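Local coordinates for protein poly-beta-1,6-N-acetyl-D-glucosamine N-deacetylase (PDB 4U10) that probably removes N-acetyl groups from poly-beta-1,6-N-acetyl-D-glucosamine, through the zinc-binding polysaccharide deacetylase domain that makes up this piece of a longer protein, at residues V83-L88 against R131-S136; V49-I54 against L138-S143; W103-V108 against S192-R197; V125-V130 against Q196-K201. All coordinates share one frame; numbering follows the deposited sequence.

Contact 1: V83-L88 against R131-S136; sequences VIYPIL and REMEQS
Helix 79-91 and helix 127-135 come nearest at Tyr-85 and Met-133, whose CA atoms lie 7.5 Å apart, and Tyr-85 carries most of the contact. With CG anti to the backbone N (chi1 174°), Tyr-85 reaches across so that Met-133, a selenomethionine, covers one face of its ring. The CG methylene of Met-133 sits 3.4 Å from the centroid of the Tyr-85 ring, almost on the normal, a CH-pi contact, while SE lies obliquely 4.3 Å from the same centroid. A long, flexible, polarisable side chain suits a flat ring in this way. Tyr-85 OH comes within 3.3 Å of Ser-136 CB, and a water bridges Tyr-85 OH and Glu-132 OE2, donating to the latter, at distances short enough to be treated with caution. Glu-132 OE2 lies in the ring plane at its edge; OE1 of the same carboxylate bonds Tyr-81. The Met-133 and Tyr-85 pairing is a Met-aromatic contact joining two helices packed on the outside of the deacetylase domain's central sheet.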
loop_
_atom_site.group_PDB
_atom_site.type_symbol
_atom_site.label_atom_id
_atom_site.label_comp_id
_atom_site.label_asym_id
_atom_site.label_seq_id
_atom_site.Cartn_x
_atom_site.Cartn_y
_atom_site.Cartn_z
ATOM N N VAL A 83 11.995 -6.816 8.935
ATOM C CA VAL A 83 11.306 -6.850 10.188
ATOM C C VAL A 83 9.993 -7.571 9.969
ATOM O O VAL A 83 9.738 -8.560 10.624
ATOM C CB VAL A 83 11.053 -5.437 10.735
ATOM C CG1 VAL A 83 10.165 -5.477 11.991
ATOM C CG2 VAL A 83 12.374 -4.716 11.012
ATOM N N ILE A 84 9.219 -7.163 8.978
ATOM C CA ILE A 84 7.868 -7.681 8.829
ATOM C C ILE A 84 7.846 -9.120 8.315
ATOM O O ILE A 84 7.145 -9.973 8.851
ATOM C CB ILE A 84 7.058 -6.749 7.923
ATOM C CG1 ILE A 84 6.869 -5.408 8.629
ATOM C CG2 ILE A 84 5.691 -7.342 7.624
ATOM C CD1 ILE A 84 6.726 -4.250 7.691
ATOM N N TYR A 85 8.590 -9.384 7.262
ATOM C CA TYR A 85 8.476 -10.615 6.523
ATOM C C TYR A 85 8.775 -11.834 7.390
ATOM O O TYR A 85 7.977 -12.752 7.423
ATOM C CB TYR A 85 9.331 -10.489 5.234
ATOM C CG TYR A 85 9.455 -11.721 4.395
ATOM C CD1 TYR A 85 8.343 -12.354 3.913
ATOM C CD2 TYR A 85 10.727 -12.239 4.044
ATOM C CE1 TYR A 85 8.467 -13.510 3.131
ATOM C CE2 TYR A 85 10.859 -13.375 3.262
ATOM C CZ TYR A 85 9.739 -13.994 2.809
ATOM O OH TYR A 85 9.855 -15.106 2.052
ATOM N N PRO A 86 9.858 -11.809 8.188
ATOM C CA PRO A 86 10.104 -12.937 9.089
ATOM C C PRO A 86 8.886 -13.252 10.018
ATOM O O PRO A 86 8.580 -14.422 10.246
ATOM C CB PRO A 86 11.322 -12.504 9.907
ATOM C CG PRO A 86 11.939 -11.352 9.176
ATOM C CD PRO A 86 10.868 -10.754 8.297
ATOM N N ILE A 87 8.207 -12.203 10.477
ATOM C CA ILE A 87 7.033 -12.309 11.306
ATOM C C ILE A 87 5.887 -12.900 10.515
ATOM O O ILE A 87 5.215 -13.795 11.005
ATOM C CB ILE A 87 6.643 -10.956 11.921
ATOM C CG1 ILE A 87 7.731 -10.492 12.907
ATOM C CG2 ILE A 87 5.316 -11.065 12.707
ATOM C CD1 ILE A 87 7.607 -9.025 13.310
ATOM N N LEU A 88 5.704 -12.470 9.264
ATOM C CA LEU A 88 4.606 -13.059 8.447
ATOM C C LEU A 88 4.814 -14.549 8.284
ATOM O O LEU A 88 3.841 -15.328 8.390
ATOM C CB LEU A 88 4.492 -12.401 7.080
ATOM C CG LEU A 88 4.144 -10.914 6.979
ATOM C CD1 LEU A 88 4.304 -10.375 5.565
ATOM C CD2 LEU A 88 2.745 -10.720 7.552
ATOM N N ARG A 131 11.148 -10.246 -5.033
ATOM C CA ARG A 131 11.015 -11.605 -5.633
ATOM C C ARG A 131 10.976 -12.742 -4.605
ATOM O O ARG A 131 10.124 -13.604 -4.696
ATOM C CB ARG A 131 12.120 -11.879 -6.683
ATOM C CG ARG A 131 11.783 -11.377 -8.088
ATOM C CD ARG A 131 12.862 -11.849 -9.077
ATOM N NE ARG A 131 14.150 -11.230 -8.764
ATOM C CZ ARG A 131 14.514 -10.039 -9.188
ATOM N NH1 ARG A 131 13.676 -9.324 -9.964
ATOM N NH2 ARG A 131 15.700 -9.514 -8.843
ATOM N N GLU A 132 11.876 -12.730 -3.636
ATOM C CA GLU A 132 11.876 -13.744 -2.574
ATOM C C GLU A 132 10.542 -13.769 -1.791
ATOM O O GLU A 132 9.963 -14.840 -1.520
ATOM C CB GLU A 132 13.060 -13.513 -1.624
ATOM C CG GLU A 132 13.227 -14.593 -0.585
ATOM C CD GLU A 132 14.268 -14.268 0.478
ATOM O OE1 GLU A 132 15.261 -13.539 0.209
ATOM O OE2 GLU A 132 14.118 -14.762 1.627
HETATM N N MSE A 133 10.053 -12.597 -1.443
HETATM C CA MSE A 133 8.796 -12.479 -0.693
HETATM C C MSE A 133 7.639 -12.966 -1.485
HETATM O O MSE A 133 6.777 -13.619 -0.951
HETATM C CB MSE A 133 8.518 -11.010 -0.250
HETATM C CG MSE A 133 9.425 -10.716 0.924
HETATM SE SE MSE A 133 9.236 -8.979 1.780
HETATM C CE MSE A 133 9.771 -7.818 0.303
ATOM N N GLU A 134 7.573 -12.624 -2.760
ATOM C CA GLU A 134 6.456 -13.061 -3.642
ATOM C C GLU A 134 6.495 -14.571 -3.881
ATOM O O GLU A 134 5.462 -15.223 -3.838
ATOM C CB GLU A 134 6.484 -12.287 -4.965
ATOM C CG GLU A 134 5.238 -12.488 -5.822
ATOM C CD GLU A 134 5.234 -13.822 -6.593
ATOM O OE1 GLU A 134 6.333 -14.366 -6.928
ATOM O OE2 GLU A 134 4.112 -14.328 -6.818
ATOM N N GLN A 135 7.703 -15.123 -4.041
ATOM C CA GLN A 135 7.900 -16.538 -4.295
ATOM C C GLN A 135 7.481 -17.379 -3.093
ATOM O O GLN A 135 7.027 -18.505 -3.278
ATOM C CB GLN A 135 9.391 -16.817 -4.609
ATOM C CG GLN A 135 9.800 -16.277 -5.987
ATOM C CD GLN A 135 11.315 -16.109 -6.160
ATOM O OE1 GLN A 135 12.076 -16.646 -5.420
ATOM N NE2 GLN A 135 11.727 -15.374 -7.174
ATOM N N SER A 136 7.561 -16.816 -1.873
ATOM C CA SER A 136 7.096 -17.520 -0.660
ATOM C C SER A 136 5.637 -17.850 -0.772
ATOM O O SER A 136 5.091 -18.654 -0.018
ATOM C CB SER A 136 7.309 -16.617 0.532
ATOM O OG SER A 136 6.217 -15.713 0.666
HETATM O O HOH W 1 12.144 -16.132 2.395
#

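Contact 2: V49-I54 against L138-S143; sequences VSWQQI and LVEIAS
Trp-51 meets Glu-140, their CA atoms 6.9 Å apart, where the first turn of helix 51-58, opened by a capping box, faces strand 139-141, which pairs in parallel with strand 95-99 of the deacetylase sheet. Within the box, Gln-53 N gives a hydrogen bond to Ser-50 OG at 3.2 Å, and the Ser-50 N-H answers to Gln-53 OE1, its donor tilted 35° from the amide's carbonyl plane. Serine's short hydroxyl can turn back on its own helix, which suits an N-cap.

Van der Waals contact falls to Trp-51 and Glu-140. The indole leaves its backbone with CG anti to the N (chi1 -171°), and Trp-51 CD1 lies 3.7 Å from Glu-140 CD. The ring and carboxylate planes are 72° apart, with Glu-140 OE1 at the indole's edge, in its plane. Phe-230 and His-228 meet the same indole edge-to-face, so a large aromatic fits this buried place.

Charge and water supply the polar links. Arg-204 pairs with Glu-140 OE2 and also bonds Gln-52 OE1, tying helix and strand through one guanidinium group. Gln-52 N donates to a water at 3.0 Å, and that water donates in turn to Glu-140 OE1 at 2.6 Å.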
loop_
_atom_site.group_PDB
_atom_site.type_symbol
_atom_site.label_atom_id
_atom_site.label_comp_id
_atom_site.label_asym_id
_atom_site.label_seq_id
_atom_site.Cartn_x
_atom_site.Cartn_y
_atom_site.Cartn_z
ATOM N N VAL A 49 -6.392 -13.882 5.358
ATOM C CA VAL A 49 -6.443 -14.519 4.061
ATOM C C VAL A 49 -5.581 -13.733 3.068
ATOM O O VAL A 49 -5.312 -12.558 3.246
ATOM C CB VAL A 49 -7.885 -14.574 3.535
ATOM C CG1 VAL A 49 -8.770 -15.337 4.543
ATOM C CG2 VAL A 49 -8.379 -13.167 3.257
ATOM N N SER A 50 -5.143 -14.394 2.015
ATOM C CA SER A 50 -4.346 -13.751 0.991
ATOM C C SER A 50 -5.272 -13.097 -0.021
ATOM O O SER A 50 -6.479 -13.424 -0.117
ATOM C CB SER A 50 -3.519 -14.814 0.271
ATOM O OG SER A 50 -4.366 -15.738 -0.427
ATOM N N TRP A 51 -4.712 -12.165 -0.794
ATOM C CA TRP A 51 -5.454 -11.555 -1.844
ATOM C C TRP A 51 -5.952 -12.615 -2.818
ATOM O O TRP A 51 -7.076 -12.515 -3.332
ATOM C CB TRP A 51 -4.649 -10.441 -2.533
ATOM C CG TRP A 51 -5.480 -9.667 -3.461
ATOM C CD1 TRP A 51 -5.336 -9.649 -4.783
ATOM C CD2 TRP A 51 -6.634 -8.837 -3.164
ATOM N NE1 TRP A 51 -6.301 -8.879 -5.350
ATOM C CE2 TRP A 51 -7.101 -8.349 -4.379
ATOM C CE3 TRP A 51 -7.287 -8.440 -1.990
ATOM C CZ2 TRP A 51 -8.205 -7.494 -4.478
ATOM C CZ3 TRP A 51 -8.375 -7.646 -2.092
ATOM C CH2 TRP A 51 -8.831 -7.170 -3.340
ATOM N N GLN A 52 -5.123 -13.594 -3.102
ATOM C CA GLN A 52 -5.542 -14.693 -4.003
ATOM C C GLN A 52 -6.870 -15.378 -3.548
ATOM O O GLN A 52 -7.745 -15.703 -4.392
ATOM C CB GLN A 52 -4.392 -15.656 -4.182
ATOM C CG GLN A 52 -4.573 -16.641 -5.302
ATOM C CD GLN A 52 -4.849 -16.013 -6.647
ATOM O OE1 GLN A 52 -3.995 -15.362 -7.230
ATOM N NE2 GLN A 52 -5.985 -16.313 -7.196
ATOM N N GLN A 53 -7.044 -15.572 -2.243
ATOM C CA GLN A 53 -8.293 -16.131 -1.705
ATOM C C GLN A 53 -9.469 -15.218 -1.929
ATOM O O GLN A 53 -10.588 -15.682 -2.195
ATOM C CB GLN A 53 -8.148 -16.390 -0.200
ATOM C CG GLN A 53 -7.254 -17.579 0.104
ATOM C CD GLN A 53 -7.076 -17.752 1.571
ATOM O OE1 GLN A 53 -6.133 -17.217 2.150
ATOM N NE2 GLN A 53 -8.054 -18.373 2.207
ATOM N N ILE A 54 -9.229 -13.903 -1.819
ATOM C CA ILE A 54 -10.236 -12.918 -2.206
ATOM C C ILE A 54 -10.631 -13.086 -3.681
ATOM O O ILE A 54 -11.808 -13.100 -4.026
ATOM C CB ILE A 54 -9.739 -11.456 -2.008
ATOM C CG1 ILE A 54 -9.300 -11.171 -0.564
ATOM C CG2 ILE A 54 -10.811 -10.485 -2.366
ATOM C CD1 ILE A 54 -10.328 -11.489 0.487
ATOM N N LEU A 138 3.494 -15.798 0.226
ATOM C CA LEU A 138 2.832 -15.011 1.272
ATOM C C LEU A 138 2.507 -13.552 0.896
ATOM O O LEU A 138 1.599 -12.936 1.444
ATOM C CB LEU A 138 3.667 -15.029 2.556
ATOM C CG LEU A 138 3.695 -16.373 3.290
ATOM C CD1 LEU A 138 4.584 -16.213 4.491
ATOM C CD2 LEU A 138 2.308 -16.808 3.677
ATOM N N VAL A 139 3.234 -13.000 -0.027
ATOM C CA VAL A 139 3.176 -11.573 -0.296
ATOM C C VAL A 139 2.778 -11.314 -1.753
ATOM O O VAL A 139 3.485 -11.717 -2.689
ATOM C CB VAL A 139 4.523 -10.912 -0.002
ATOM C CG1 VAL A 139 4.443 -9.369 -0.204
ATOM C CG2 VAL A 139 5.055 -11.312 1.388
ATOM N N GLU A 140 1.652 -10.631 -1.921
ATOM C CA GLU A 140 1.152 -10.145 -3.189
ATOM C C GLU A 140 1.746 -8.730 -3.418
ATOM O O GLU A 140 1.683 -7.885 -2.505
ATOM C CB GLU A 140 -0.367 -10.030 -3.074
ATOM C CG GLU A 140 -1.097 -9.254 -4.183
ATOM C CD GLU A 140 -1.690 -10.163 -5.224
ATOM O OE1 GLU A 140 -1.933 -11.320 -4.901
ATOM O OE2 GLU A 140 -1.908 -9.729 -6.338
ATOM N N ILE A 141 2.367 -8.516 -4.585
ATOM C CA ILE A 141 2.867 -7.180 -4.997
ATOM C C ILE A 141 1.818 -6.290 -5.688
ATOM O O ILE A 141 1.339 -6.585 -6.740
ATOM C CB ILE A 141 4.127 -7.275 -5.853
ATOM C CG1 ILE A 141 5.085 -8.274 -5.254
ATOM C CG2 ILE A 141 4.822 -5.911 -5.890
ATOM C CD1 ILE A 141 5.417 -8.031 -3.767
ATOM N N ALA A 142 1.451 -5.199 -5.031
ATOM C CA ALA A 142 0.567 -4.205 -5.599
ATOM C C ALA A 142 1.329 -2.970 -5.991
ATOM O O ALA A 142 2.430 -2.713 -5.508
ATOM C CB ALA A 142 -0.472 -3.839 -4.598
ATOM N N SER A 143 0.711 -2.154 -6.822
ATOM C CA SER A 143 1.273 -0.849 -7.135
ATOM C C SER A 143 0.920 0.164 -6.083
ATOM O O SER A 143 -0.175 0.091 -5.442
ATOM C CB SER A 143 0.709 -0.375 -8.469
ATOM O OG SER A 143 1.197 0.877 -8.840
HETATM O O HOH W 2 -2.136 -13.190 -3.050
#

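Contact 3: W103-V108 against S192-R197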
loop_
_atom_site.group_PDB
_atom_site.type_symbol
_atom_site.label_atom_id
_atom_site.label_comp_id
_atom_site.label_asym_id
_atom_site.label_seq_id
_atom_site.Cartn_x
_atom_site.Cartn_y
_atom_site.Cartn_z
ATOM N N TRP A 103 11.076 4.265 -6.715
ATOM C CA TRP A 103 11.993 4.195 -5.579
ATOM C C TRP A 103 12.824 2.903 -5.717
ATOM O O TRP A 103 14.057 2.936 -5.721
ATOM C CB TRP A 103 11.241 4.291 -4.229
ATOM C CG TRP A 103 10.587 5.558 -4.016
ATOM C CD1 TRP A 103 10.727 6.718 -4.805
ATOM C CD2 TRP A 103 9.692 5.902 -2.957
ATOM N NE1 TRP A 103 9.955 7.714 -4.275
ATOM C CE2 TRP A 103 9.310 7.240 -3.152
ATOM C CE3 TRP A 103 9.142 5.186 -1.870
ATOM C CZ2 TRP A 103 8.445 7.889 -2.293
ATOM C CZ3 TRP A 103 8.266 5.835 -1.020
ATOM C CH2 TRP A 103 7.946 7.163 -1.216
ATOM N N LEU A 104 12.161 1.782 -5.937
ATOM C CA LEU A 104 12.859 0.524 -6.140
ATOM C C LEU A 104 13.764 0.542 -7.377
ATOM O O LEU A 104 14.811 -0.087 -7.400
ATOM C CB LEU A 104 11.893 -0.629 -6.221
ATOM C CG LEU A 104 11.431 -1.116 -4.817
ATOM C CD1 LEU A 104 11.000 -0.009 -3.864
ATOM C CD2 LEU A 104 10.334 -2.123 -4.977
ATOM N N ASP A 105 13.322 1.241 -8.421
ATOM C CA ASP A 105 14.075 1.343 -9.675
ATOM C C ASP A 105 15.277 2.301 -9.637
ATOM O O ASP A 105 16.026 2.388 -10.597
ATOM C CB ASP A 105 13.146 1.791 -10.809
ATOM C CG ASP A 105 12.346 0.668 -11.415
ATOM O OD1 ASP A 105 12.604 -0.499 -11.151
ATOM O OD2 ASP A 105 11.393 0.976 -12.172
ATOM N N THR A 106 15.423 3.053 -8.558
ATOM C CA THR A 106 16.557 3.915 -8.356
ATOM C C THR A 106 17.815 3.032 -8.197
ATOM O O THR A 106 17.840 2.111 -7.412
ATOM C CB THR A 106 16.315 4.850 -7.127
ATOM O OG1 THR A 106 15.100 5.600 -7.319
ATOM C CG2 THR A 106 17.463 5.823 -6.921
ATOM N N PRO A 107 18.831 3.271 -9.009
ATOM C CA PRO A 107 20.079 2.547 -8.884
ATOM C C PRO A 107 20.685 2.666 -7.483
ATOM O O PRO A 107 20.521 3.684 -6.837
ATOM C CB PRO A 107 20.991 3.259 -9.923
ATOM C CG PRO A 107 20.037 3.880 -10.907
ATOM C CD PRO A 107 18.880 4.323 -10.058
ATOM N N VAL A 108 21.413 1.653 -7.025
ATOM C CA VAL A 108 21.947 1.667 -5.633
ATOM C C VAL A 108 22.889 2.846 -5.307
ATOM O O VAL A 108 23.083 3.167 -4.151
ATOM C CB VAL A 108 22.668 0.352 -5.243
ATOM C CG1 VAL A 108 21.663 -0.789 -5.088
ATOM C CG2 VAL A 108 23.764 0.017 -6.228
ATOM N N SER A 192 3.014 -0.619 -13.473
ATOM C CA SER A 192 2.622 -1.992 -13.864
ATOM C C SER A 192 3.776 -2.701 -14.588
ATOM O O SER A 192 4.101 -3.816 -14.280
ATOM C CB SER A 192 1.450 -1.919 -14.832
ATOM O OG SER A 192 0.994 -3.219 -15.149
ATOM N N LYS A 193 4.357 -2.060 -15.599
ATOM C CA LYS A 193 5.477 -2.672 -16.338
ATOM C C LYS A 193 6.710 -2.832 -15.480
ATOM O O LYS A 193 7.340 -3.860 -15.545
ATOM C CB LYS A 193 5.868 -1.884 -17.576
ATOM C CG LYS A 193 4.766 -1.712 -18.624
ATOM C CD LYS A 193 5.035 -0.428 -19.447
ATOM C CE LYS A 193 4.087 -0.162 -20.608
ATOM N NZ LYS A 193 3.454 -1.390 -21.150
ATOM N N SER A 194 7.074 -1.806 -14.705
ATOM C CA SER A 194 8.210 -1.931 -13.734
ATOM C C SER A 194 8.101 -3.116 -12.769
ATOM O O SER A 194 9.063 -3.836 -12.559
ATOM C CB SER A 194 8.331 -0.638 -12.934
ATOM O OG SER A 194 9.223 -0.692 -11.859
ATOM N N ILE A 195 6.943 -3.293 -12.153
ATOM C CA ILE A 195 6.711 -4.443 -11.312
ATOM C C ILE A 195 6.686 -5.762 -12.117
ATOM O O ILE A 195 7.289 -6.769 -11.694
ATOM C CB ILE A 195 5.375 -4.277 -10.515
ATOM C CG1 ILE A 195 5.521 -3.171 -9.444
ATOM C CG2 ILE A 195 4.930 -5.589 -9.873
ATOM C CD1 ILE A 195 4.133 -2.639 -8.973
ATOM N N GLN A 196 5.910 -5.801 -13.201
ATOM C CA GLN A 196 5.765 -7.062 -14.003
ATOM C C GLN A 196 7.103 -7.669 -14.425
ATOM O O GLN A 196 7.299 -8.865 -14.374
ATOM C CB GLN A 196 4.964 -6.806 -15.295
ATOM C CG GLN A 196 4.637 -8.036 -16.154
ATOM C CD GLN A 196 4.148 -7.654 -17.545
ATOM O OE1 GLN A 196 4.407 -6.554 -18.055
ATOM N NE2 GLN A 196 3.398 -8.538 -18.143
ATOM N N ARG A 197 8.013 -6.839 -14.901
ATOM C CA ARG A 197 9.243 -7.344 -15.363
ATOM C C ARG A 197 10.120 -7.889 -14.252
ATOM O O ARG A 197 10.923 -8.772 -14.558
ATOM C CB ARG A 197 10.012 -6.315 -16.162
ATOM C CG ARG A 197 10.804 -5.273 -15.360
ATOM C CD ARG A 197 11.140 -4.075 -16.239
ATOM N NE ARG A 197 12.097 -4.455 -17.305
ATOM C CZ ARG A 197 12.577 -3.697 -18.310
ATOM N NH1 ARG A 197 12.231 -2.421 -18.479
ATOM N NH2 ARG A 197 13.453 -4.245 -19.179
HETATM O O HOH W 3 11.682 -2.526 -12.757
#
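Asp-105 and Ser-194 are brought together by their first torsions. The carboxylate of Asp-105 stands beside its own backbone N, CG anti to the carbonyl carbon (chi1 -82°), whereas Ser-194 swings OG anti to its backbone N (chi1 171°), off helix 177-199 and into the carboxylate's reach. Ser-194 OG then donates to Asp-105 OD2 at 2.8 Å, meeting the syn side of that oxygen but 33° out of the carboxylate plane.

The second oxygen works through solvent: a water donates to Asp-105 OD1 at 2.7 Å and to the backbone carbonyl Ser-194 O at 2.9 Å, so the residue on the helix is held at both its side chain and its main chain. Asp-105 OD1 also accepts a hydrogen bond from the indole Trp-127 NE1, which links this contact to helix 127-135. A small hydroxyl suits Ser-194, which is buried and touches the Trp-127 side chain, while an exposed aspartate with two oxygens can serve several donors at once.

The contact thus joins segment 103-108 to the long helix 177-199 by polar atoms. With a hydroxyl, an indole N-H and a water all donating to one carboxylate, its negative charge is spread over several bonds, which would be expected to stabilise the ionised form.

Contact 4: V125-V130 against Q196-K201; sequences VTWDQV and QRQIGK. Unlike the reference sequence in segment 125-130: Asp-128 (reference Glu).
Trp-127 and Val-130, in the first turn of helix 127-135, pack against Gln-198 and Ile-199, in the last turn of helix 177-199; both helices of the deacetylase domain touch strand 139-141. The indole of Trp-127 has one face covered by Gln-198. CG of Gln-198 stands 3.4 Å from the centroid of the five-membered ring of Trp-127, 14° off its normal, a CH-pi contact. A bend at chi2 (-75°) then lays the amide down on the indole, its plane only 6° from the ring's, with Gln-198 CD 3.5 Å from Trp-127 CG. Glutamine suits the place because its methylenes and flat amide can cover a ring while its end stays polar.

Beside this stack, Val-130 and Ile-199 cross at about a right angle. Val-130 CG1 and Ile-199 CD1 are 3.4 Å apart, tighter than usual for two carbons, and branched side chains suit this apolar spot beside Ile-141. Thr-126 is the N-cap of helix 127-135 and forms a capping box with Gln-129: the Thr-126 N-H bonds Gln-129 OE1 at 2.9 Å, while the return bond from Gln-129 N to Thr-126 OG1 is weak.

Dispersion and CH-pi attraction thus hold Gln-198 on the ring face, and the hydrogen bond from Arg-131 NH1 to its OE1 would be expected to keep the amide flat there.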
loop_
_atom_site.group_PDB
_atom_site.type_symbol
_atom_site.label_atom_id
_atom_site.label_comp_id
_atom_site.label_asym_id
_atom_site.label_seq_id
_atom_site.Cartn_x
_atom_site.Cartn_y
_atom_site.Cartn_z
ATOM N N VAL A 125 13.395 -1.460 -0.056
ATOM C CA VAL A 125 13.746 -2.800 -0.537
ATOM C C VAL A 125 14.462 -2.784 -1.909
ATOM O O VAL A 125 14.352 -1.828 -2.641
ATOM C CB VAL A 125 12.531 -3.775 -0.618
ATOM C CG1 VAL A 125 11.955 -4.116 0.762
ATOM C CG2 VAL A 125 11.449 -3.276 -1.551
ATOM N N THR A 126 15.160 -3.864 -2.219
ATOM C CA THR A 126 15.650 -4.170 -3.576
ATOM C C THR A 126 14.653 -5.135 -4.239
ATOM O O THR A 126 13.910 -5.815 -3.571
ATOM C CB THR A 126 17.055 -4.819 -3.521
ATOM O OG1 THR A 126 17.002 -6.118 -2.923
ATOM C CG2 THR A 126 18.048 -4.003 -2.724
ATOM N N TRP A 127 14.666 -5.222 -5.544
ATOM C CA TRP A 127 13.789 -6.146 -6.247
ATOM C C TRP A 127 14.017 -7.640 -5.969
ATOM O O TRP A 127 13.066 -8.427 -6.053
ATOM C CB TRP A 127 13.880 -5.899 -7.743
ATOM C CG TRP A 127 13.195 -4.642 -8.240
ATOM C CD1 TRP A 127 13.790 -3.564 -8.824
ATOM C CD2 TRP A 127 11.805 -4.366 -8.217
ATOM N NE1 TRP A 127 12.865 -2.663 -9.202
ATOM C CE2 TRP A 127 11.629 -3.095 -8.814
ATOM C CE3 TRP A 127 10.687 -5.039 -7.698
ATOM C CZ2 TRP A 127 10.369 -2.491 -8.955
ATOM C CZ3 TRP A 127 9.424 -4.455 -7.836
ATOM C CH2 TRP A 127 9.272 -3.182 -8.473
ATOM N N ASP A 128 15.280 -8.014 -5.675
ATOM C CA ASP A 128 15.640 -9.369 -5.240
ATOM C C ASP A 128 14.829 -9.692 -4.008
ATOM O O ASP A 128 14.219 -10.713 -3.943
ATOM C CB ASP A 128 17.141 -9.522 -4.867
ATOM C CG ASP A 128 18.107 -9.185 -6.051
ATOM O OD1 ASP A 128 17.868 -9.608 -7.236
ATOM O OD2 ASP A 128 19.120 -8.468 -5.799
ATOM N N GLN A 129 14.805 -8.785 -3.047
ATOM C CA GLN A 129 13.997 -8.986 -1.834
ATOM C C GLN A 129 12.520 -9.149 -2.098
ATOM O O GLN A 129 11.843 -9.947 -1.448
ATOM C CB GLN A 129 14.282 -7.824 -0.920
ATOM C CG GLN A 129 15.614 -7.884 -0.275
ATOM C CD GLN A 129 16.020 -6.587 0.413
ATOM O OE1 GLN A 129 15.481 -5.543 0.158
ATOM N NE2 GLN A 129 16.950 -6.681 1.331
ATOM N N VAL A 130 11.998 -8.413 -3.083
ATOM C CA VAL A 130 10.592 -8.483 -3.443
ATOM C C VAL A 130 10.269 -9.817 -4.095
ATOM O O VAL A 130 9.193 -10.432 -3.776
ATOM C CB VAL A 130 10.212 -7.375 -4.424
ATOM C CG1 VAL A 130 8.748 -7.491 -4.852
ATOM C CG2 VAL A 130 10.523 -6.004 -3.846
ATOM N N GLN A 196 5.910 -5.801 -13.201
ATOM C CA GLN A 196 5.765 -7.062 -14.003
ATOM C C GLN A 196 7.103 -7.669 -14.425
ATOM O O GLN A 196 7.299 -8.865 -14.374
ATOM C CB GLN A 196 4.964 -6.806 -15.295
ATOM C CG GLN A 196 4.637 -8.036 -16.154
ATOM C CD GLN A 196 4.148 -7.654 -17.545
ATOM O OE1 GLN A 196 4.407 -6.554 -18.055
ATOM N NE2 GLN A 196 3.398 -8.538 -18.143
ATOM N N ARG A 197 8.013 -6.839 -14.901
ATOM C CA ARG A 197 9.243 -7.344 -15.363
ATOM C C ARG A 197 10.120 -7.889 -14.252
ATOM O O ARG A 197 10.923 -8.772 -14.558
ATOM C CB ARG A 197 10.012 -6.315 -16.162
ATOM C CG ARG A 197 10.804 -5.273 -15.360
ATOM C CD ARG A 197 11.140 -4.075 -16.239
ATOM N NE ARG A 197 12.097 -4.455 -17.305
ATOM C CZ ARG A 197 12.577 -3.697 -18.310
ATOM N NH1 ARG A 197 12.231 -2.421 -18.479
ATOM N NH2 ARG A 197 13.453 -4.245 -19.179
ATOM N N GLN A 198 10.028 -7.380 -13.009
ATOM C CA GLN A 198 10.855 -7.924 -11.927
ATOM C C GLN A 198 10.217 -9.161 -11.336
ATOM O O GLN A 198 10.903 -10.011 -10.873
ATOM C CB GLN A 198 11.042 -6.857 -10.837
ATOM C CG GLN A 198 11.687 -5.611 -11.313
ATOM C CD GLN A 198 13.177 -5.755 -11.537
ATOM O OE1 GLN A 198 13.841 -6.683 -11.059
ATOM N NE2 GLN A 198 13.724 -4.775 -12.225
ATOM N N ILE A 199 8.890 -9.247 -11.352
ATOM C CA ILE A 199 8.105 -10.116 -10.475
ATOM C C ILE A 199 7.429 -11.243 -11.271
ATOM O O ILE A 199 7.204 -12.323 -10.706
ATOM C CB ILE A 199 7.038 -9.264 -9.681
ATOM C CG1 ILE A 199 7.726 -8.322 -8.681
ATOM C CG2 ILE A 199 6.015 -10.052 -8.885
ATOM C CD1 ILE A 199 8.799 -9.006 -7.896
ATOM N N GLY A 200 7.078 -10.974 -12.526
ATOM C CA GLY A 200 6.424 -11.949 -13.405
ATOM C C GLY A 200 4.892 -11.898 -13.395
ATOM O O GLY A 200 4.233 -12.675 -14.092
ATOM N N LYS A 201 4.335 -11.032 -12.556
ATOM C CA LYS A 201 2.888 -10.848 -12.373
ATOM C C LYS A 201 2.618 -9.321 -12.482
ATOM O O LYS A 201 3.258 -8.552 -11.750
ATOM C CB LYS A 201 2.465 -11.278 -10.967
ATOM C CG LYS A 201 2.059 -12.724 -10.807
ATOM C CD LYS A 201 3.170 -13.559 -10.241
ATOM C CE LYS A 201 2.627 -14.781 -9.521
ATOM N NZ LYS A 201 3.770 -15.617 -9.085
#

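Contacts 1 and 4 share helix 127-135, and Arg-131 and Glu-134 of contact 1 reach Gln-198 and Lys-201 of contact 4 by a probable hydrogen bond and a salt bridge. Contacts 3 and 4 share helix 177-199 and are joined through Asp-105 and Trp-127. Contact 2 lies nearest the centre of the chain and involves a sheet strand, whose Ile-141 packs on Val-130 and Ile-199 of contact 4 and on Ile-195 of contact 3. All four are partly buried. Ring faces dominate in contacts 1 and 4, an indole against a carboxylate with a bridging water in contact 2, and contact 3, with its exposed aspartate, is wholly polar.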